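Local coordinates for protein ferredoxin (Trichomonas vaginalis, PDB 1L5P) that carries electrons on a [2Fe-2S] cluster, linking pyruvate:ferredoxin oxidoreductase to hydrogenase in the hydrogenosome, at residues K42-V56 with F66-I80. Residues are numbered along the deposited sequence; the frame is centred on the assembly and turned at random.
Sequences KACGKCICKHVSGKV and FLEDQPANARLACAI. With FES (Fe2/s2 (inorganic) cluster), chain D.
Cys-47 and Cys-78 meet at one iron of the [2Fe-2S] cluster, their sulfurs binding FE2 from the two segments. Cys-44 and Cys-38 hold the other iron. In both Cys-47 and Cys-78 the SG sits between the backbone N and the carbonyl carbon (chi1 61° and 64°), which brings the two sulfurs together at FE2. Beyond the metal, the SG of Cys-47 also accepts a long, nearly straight hydrogen bond from Cys-78 N (3.5 Å), the kind of N-H...S bond that probably helps to stabilise the reduced cluster. Cys-47 O takes Ala-77 N at 2.9 Å, the donor lying well out of the carbonyl plane, and this ties the start of the 3-10 turn 77-79 to the cluster loop.

Leu-76 brings CD1 to 4.0 Å from the S1 sulfide of the cluster, while its CD2 packs on Ile-48 CD1 at 3.6 Å and on the CA of Gly-45. Gly-45 CA makes a CH-pi contact over one face of the Phe-66 ring, 4.3 Å from its centroid. Ile-48 CD1 also reaches Leu-67 CD2, so Ile-48 joins Leu-67 and Leu-76 in one apolar patch.

Farther out strands 48-53 and 74-76 pair antiparallel. Cys-49 and Arg-75 form the hydrogen-bonded pair, N to O both ways at 3.0 Å, and His-51 N continues the ladder to Asn-73 O. A water joins His-51 ND1 to Arg-75 NH1, and Glu-63 of helix 61-67 holds Arg-75 NE in a salt bridge.

Strand 74-76 is an edge strand of the mixed beta-grasp sheet, and strand 48-53 lies between it and strand 90-92, while Leu-22 and Phe-23 of helix 22-27 pack against Cys-49, Ala-77 and the two cysteines at FE2.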
loop_
_atom_site.group_PDB
_atom_site.type_symbol
_atom_site.label_atom_id
_atom_site.label_comp_id
_atom_site.label_asym_id
_atom_site.label_seq_id
_atom_site.Cartn_x
_atom_site.Cartn_y
_atom_site.Cartn_z
ATOM N N LYS A 42 -5.345 -0.094 -10.260
ATOM C CA LYS A 42 -5.944 -1.338 -9.775
ATOM C C LYS A 42 -6.298 -2.287 -10.932
ATOM O O LYS A 42 -7.377 -2.878 -10.963
ATOM C CB LYS A 42 -7.187 -1.022 -8.938
ATOM C CG LYS A 42 -7.183 0.379 -8.327
ATOM C CD LYS A 42 -8.353 0.577 -7.367
ATOM C CE LYS A 42 -8.770 2.042 -7.267
ATOM N NZ LYS A 42 -9.940 2.227 -6.356
ATOM N N ALA A 43 -5.376 -2.432 -11.881
ATOM C CA ALA A 43 -5.599 -3.303 -13.027
ATOM C C ALA A 43 -4.439 -4.250 -13.299
ATOM O O ALA A 43 -4.632 -5.277 -13.935
ATOM C CB ALA A 43 -5.891 -2.473 -14.267
ATOM N N CYS A 44 -3.241 -3.927 -12.814
ATOM C CA CYS A 44 -2.081 -4.794 -13.040
ATOM C C CYS A 44 -1.784 -5.738 -11.865
ATOM O O CYS A 44 -1.288 -6.850 -12.061
ATOM C CB CYS A 44 -0.847 -3.936 -13.360
ATOM S SG CYS A 44 0.028 -3.225 -11.931
ATOM N N GLY A 45 -2.089 -5.289 -10.646
ATOM C CA GLY A 45 -1.851 -6.097 -9.460
ATOM C C GLY A 45 -0.385 -6.276 -9.096
ATOM O O GLY A 45 0.003 -7.283 -8.505
ATOM N N LYS A 46 0.441 -5.297 -9.426
ATOM C CA LYS A 46 1.862 -5.403 -9.127
ATOM C C LYS A 46 2.293 -4.634 -7.882
ATOM O O LYS A 46 3.349 -4.907 -7.322
ATOM C CB LYS A 46 2.679 -4.928 -10.334
ATOM C CG LYS A 46 2.208 -5.489 -11.663
ATOM C CD LYS A 46 3.323 -6.233 -12.372
ATOM C CE LYS A 46 3.986 -5.351 -13.415
ATOM N NZ LYS A 46 4.000 -5.982 -14.762
ATOM N N CYS A 47 1.476 -3.682 -7.442
ATOM C CA CYS A 47 1.799 -2.875 -6.265
ATOM C C CYS A 47 1.527 -3.583 -4.950
ATOM O O CYS A 47 1.095 -2.963 -3.987
ATOM C CB CYS A 47 0.993 -1.593 -6.291
ATOM S SG CYS A 47 -0.752 -1.935 -6.243
ATOM N N ILE A 48 1.802 -4.877 -4.905
ATOM C CA ILE A 48 1.564 -5.667 -3.708
ATOM C C ILE A 48 2.420 -5.286 -2.507
ATOM O O ILE A 48 3.620 -5.073 -2.626
ATOM C CB ILE A 48 1.800 -7.150 -3.990
ATOM C CG1 ILE A 48 0.679 -7.683 -4.881
ATOM C CG2 ILE A 48 1.867 -7.920 -2.679
ATOM C CD1 ILE A 48 -0.688 -7.582 -4.238
ATOM N N CYS A 49 1.786 -5.214 -1.344
ATOM C CA CYS A 49 2.473 -4.911 -0.101
ATOM C C CYS A 49 1.734 -5.673 0.981
ATOM O O CYS A 49 0.718 -6.309 0.700
ATOM C CB CYS A 49 2.427 -3.426 0.181
ATOM S SG CYS A 49 0.800 -2.814 0.463
ATOM N N LYS A 50 2.226 -5.635 2.213
ATOM C CA LYS A 50 1.550 -6.363 3.283
ATOM C C LYS A 50 1.154 -5.446 4.422
ATOM O O LYS A 50 1.988 -4.735 4.967
ATOM C CB LYS A 50 2.439 -7.487 3.817
ATOM C CG LYS A 50 2.215 -8.823 3.145
ATOM C CD LYS A 50 3.405 -9.223 2.298
ATOM C CE LYS A 50 4.580 -9.631 3.176
ATOM N NZ LYS A 50 5.896 -9.506 2.484
ATOM N N HIS A 51 -0.130 -5.453 4.766
ATOM C CA HIS A 51 -0.627 -4.639 5.862
ATOM C C HIS A 51 -0.383 -5.421 7.154
ATOM O O HIS A 51 -1.010 -6.457 7.388
ATOM C CB HIS A 51 -2.121 -4.364 5.684
ATOM C CG HIS A 51 -2.761 -3.690 6.861
ATOM N ND1 HIS A 51 -4.102 -3.818 7.151
ATOM C CD2 HIS A 51 -2.246 -2.873 7.810
ATOM C CE1 HIS A 51 -4.386 -3.108 8.227
ATOM N NE2 HIS A 51 -3.276 -2.524 8.648
ATOM N N VAL A 52 0.540 -4.933 7.984
ATOM C CA VAL A 52 0.866 -5.610 9.238
ATOM C C VAL A 52 0.360 -4.946 10.513
ATOM O O VAL A 52 0.275 -5.603 11.547
ATOM C CB VAL A 52 2.380 -5.827 9.404
ATOM C CG1 VAL A 52 2.875 -6.788 8.328
ATOM C CG2 VAL A 52 3.117 -4.493 9.357
ATOM N N SER A 53 0.029 -3.661 10.457
ATOM C CA SER A 53 -0.481 -2.989 11.643
ATOM C C SER A 53 -1.300 -1.784 11.272
ATOM O O SER A 53 -1.155 -1.235 10.181
ATOM C CB SER A 53 0.656 -2.534 12.559
ATOM O OG SER A 53 1.698 -3.489 12.628
ATOM N N GLY A 54 -2.162 -1.368 12.190
ATOM C CA GLY A 54 -2.983 -0.197 11.947
ATOM C C GLY A 54 -4.306 -0.440 11.248
ATOM O O GLY A 54 -4.570 -1.518 10.720
ATOM N N LYS A 55 -5.142 0.587 11.245
ATOM C CA LYS A 55 -6.447 0.506 10.624
ATOM C C LYS A 55 -6.399 0.811 9.142
ATOM O O LYS A 55 -5.904 1.859 8.724
ATOM C CB LYS A 55 -7.411 1.484 11.294
ATOM C CG LYS A 55 -7.907 1.040 12.653
ATOM C CD LYS A 55 -8.301 2.243 13.501
ATOM C CE LYS A 55 -8.078 1.976 14.989
ATOM N NZ LYS A 55 -7.167 0.811 15.236
ATOM N N VAL A 56 -6.922 -0.118 8.353
ATOM C CA VAL A 56 -6.997 0.055 6.912
ATOM C C VAL A 56 -8.281 -0.605 6.449
ATOM O O VAL A 56 -8.532 -1.779 6.748
ATOM C CB VAL A 56 -5.810 -0.580 6.180
ATOM C CG1 VAL A 56 -5.967 -0.355 4.691
ATOM C CG2 VAL A 56 -4.503 0.043 6.667
ATOM N N PHE A 66 -7.216 -9.724 -7.142
ATOM C CA PHE A 66 -5.773 -9.779 -7.303
ATOM C C PHE A 66 -5.032 -10.366 -6.093
ATOM O O PHE A 66 -3.833 -10.628 -6.174
ATOM C CB PHE A 66 -5.235 -8.378 -7.591
ATOM C CG PHE A 66 -5.583 -7.853 -8.959
ATOM C CD1 PHE A 66 -5.012 -8.409 -10.104
ATOM C CD2 PHE A 66 -6.451 -6.773 -9.099
ATOM C CE1 PHE A 66 -5.296 -7.893 -11.367
ATOM C CE2 PHE A 66 -6.740 -6.249 -10.361
ATOM C CZ PHE A 66 -6.163 -6.808 -11.494
ATOM N N LEU A 67 -5.732 -10.594 -4.985
ATOM C CA LEU A 67 -5.078 -11.119 -3.790
ATOM C C LEU A 67 -5.357 -12.583 -3.488
ATOM O O LEU A 67 -4.865 -13.120 -2.490
ATOM C CB LEU A 67 -5.465 -10.267 -2.580
ATOM C CG LEU A 67 -5.485 -8.763 -2.861
ATOM C CD1 LEU A 67 -6.379 -8.032 -1.863
ATOM C CD2 LEU A 67 -4.055 -8.250 -2.813
ATOM N N GLU A 68 -6.134 -13.230 -4.350
ATOM C CA GLU A 68 -6.498 -14.632 -4.169
ATOM C C GLU A 68 -5.298 -15.557 -4.025
ATOM O O GLU A 68 -5.290 -16.451 -3.169
ATOM C CB GLU A 68 -7.351 -15.100 -5.349
ATOM C CG GLU A 68 -8.364 -14.060 -5.829
ATOM C CD GLU A 68 -9.501 -14.677 -6.636
ATOM O OE1 GLU A 68 -9.392 -15.876 -6.984
ATOM O OE2 GLU A 68 -10.496 -13.966 -6.917
ATOM N N ASP A 69 -4.293 -15.345 -4.867
ATOM C CA ASP A 69 -3.089 -16.162 -4.852
ATOM C C ASP A 69 -1.952 -15.488 -4.080
ATOM O O ASP A 69 -0.787 -15.852 -4.234
ATOM C CB ASP A 69 -2.635 -16.436 -6.288
ATOM C CG ASP A 69 -2.262 -15.160 -7.050
ATOM O OD1 ASP A 69 -1.607 -15.266 -8.114
ATOM O OD2 ASP A 69 -2.623 -14.053 -6.592
ATOM N N GLN A 70 -2.293 -14.497 -3.261
ATOM C CA GLN A 70 -1.297 -13.783 -2.464
ATOM C C GLN A 70 -1.456 -14.092 -0.975
ATOM O O GLN A 70 -2.476 -14.662 -0.558
ATOM C CB GLN A 70 -1.429 -12.278 -2.678
ATOM C CG GLN A 70 -0.992 -11.801 -4.050
ATOM C CD GLN A 70 0.521 -11.677 -4.184
ATOM O OE1 GLN A 70 1.226 -11.429 -3.210
ATOM N NE2 GLN A 70 1.023 -11.854 -5.402
ATOM N N PRO A 71 -0.448 -13.733 -0.151
ATOM C CA PRO A 71 -0.551 -14.003 1.286
ATOM C C PRO A 71 -1.764 -13.316 1.913
ATOM O O PRO A 71 -2.218 -12.262 1.446
ATOM C CB PRO A 71 0.782 -13.495 1.856
ATOM C CG PRO A 71 1.707 -13.460 0.682
ATOM C CD PRO A 71 0.837 -13.091 -0.485
ATOM N N ALA A 72 -2.270 -13.931 2.975
ATOM C CA ALA A 72 -3.441 -13.454 3.693
ATOM C C ALA A 72 -3.495 -11.960 3.974
ATOM O O ALA A 72 -4.571 -11.362 3.993
ATOM C CB ALA A 72 -3.561 -14.212 4.991
ATOM N N ASN A 73 -2.336 -11.352 4.193
ATOM C CA ASN A 73 -2.281 -9.931 4.521
ATOM C C ASN A 73 -1.838 -9.034 3.377
ATOM O O ASN A 73 -1.476 -7.878 3.588
ATOM C CB ASN A 73 -1.366 -9.717 5.729
ATOM C CG ASN A 73 -0.067 -10.515 5.639
ATOM O OD1 ASN A 73 0.092 -11.412 4.796
ATOM N ND2 ASN A 73 0.874 -10.189 6.522
ATOM N N ALA A 74 -1.885 -9.566 2.164
ATOM C CA ALA A 74 -1.496 -8.808 0.986
ATOM C C ALA A 74 -2.572 -7.806 0.618
ATOM O O ALA A 74 -3.752 -8.066 0.796
ATOM C CB ALA A 74 -1.258 -9.755 -0.182
ATOM N N ARG A 75 -2.155 -6.658 0.104
ATOM C CA ARG A 75 -3.072 -5.621 -0.328
ATOM C C ARG A 75 -2.433 -4.907 -1.525
ATOM O O ARG A 75 -1.223 -5.002 -1.737
ATOM C CB ARG A 75 -3.316 -4.615 0.798
ATOM C CG ARG A 75 -4.010 -5.176 2.025
ATOM C CD ARG A 75 -5.496 -5.434 1.771
ATOM N NE ARG A 75 -6.149 -4.297 1.143
ATOM C CZ ARG A 75 -6.836 -3.374 1.802
ATOM N NH1 ARG A 75 -6.962 -3.458 3.118
ATOM N NH2 ARG A 75 -7.395 -2.360 1.147
ATOM N N LEU A 76 -3.250 -4.212 -2.312
ATOM C CA LEU A 76 -2.758 -3.453 -3.454
ATOM C C LEU A 76 -2.531 -2.047 -2.923
ATOM O O LEU A 76 -3.468 -1.393 -2.480
ATOM C CB LEU A 76 -3.809 -3.392 -4.565
ATOM C CG LEU A 76 -4.111 -4.637 -5.402
ATOM C CD1 LEU A 76 -5.031 -4.226 -6.542
ATOM C CD2 LEU A 76 -2.830 -5.260 -5.940
ATOM N N ALA A 77 -1.292 -1.578 -2.964
ATOM C CA ALA A 77 -0.979 -0.251 -2.466
ATOM C C ALA A 77 -1.838 0.832 -3.100
ATOM O O ALA A 77 -2.246 1.768 -2.421
ATOM C CB ALA A 77 0.494 0.046 -2.690
ATOM N N CYS A 78 -2.130 0.722 -4.394
ATOM C CA CYS A 78 -2.937 1.754 -5.040
ATOM C C CYS A 78 -4.438 1.666 -4.719
ATOM O O CYS A 78 -5.207 2.582 -5.040
ATOM C CB CYS A 78 -2.722 1.745 -6.556
ATOM S SG CYS A 78 -3.251 0.245 -7.385
ATOM N N ALA A 79 -4.851 0.578 -4.073
ATOM C CA ALA A 79 -6.247 0.392 -3.696
ATOM C C ALA A 79 -6.514 1.044 -2.340
ATOM O O ALA A 79 -7.662 1.189 -1.920
ATOM C CB ALA A 79 -6.562 -1.085 -3.625
ATOM N N ILE A 80 -5.441 1.439 -1.658
ATOM C CA ILE A 80 -5.544 2.056 -0.344
ATOM C C ILE A 80 -5.389 3.566 -0.409
ATOM O O ILE A 80 -4.314 4.077 -0.713
ATOM C CB ILE A 80 -4.482 1.478 0.592
ATOM C CG1 ILE A 80 -4.734 -0.015 0.779
ATOM C CG2 ILE A 80 -4.513 2.190 1.927
ATOM C CD1 ILE A 80 -3.584 -0.762 1.359
HETATM FE FE1 FES D . -1.495 -1.615 -10.969
HETATM FE FE2 FES D . -1.749 -1.095 -8.308
HETATM S S1 FES D . -2.815 -2.669 -9.484
HETATM S S2 FES D . -0.413 -0.027 -9.785
HETATM O O HOH W 1 -5.940 -4.847 5.394
#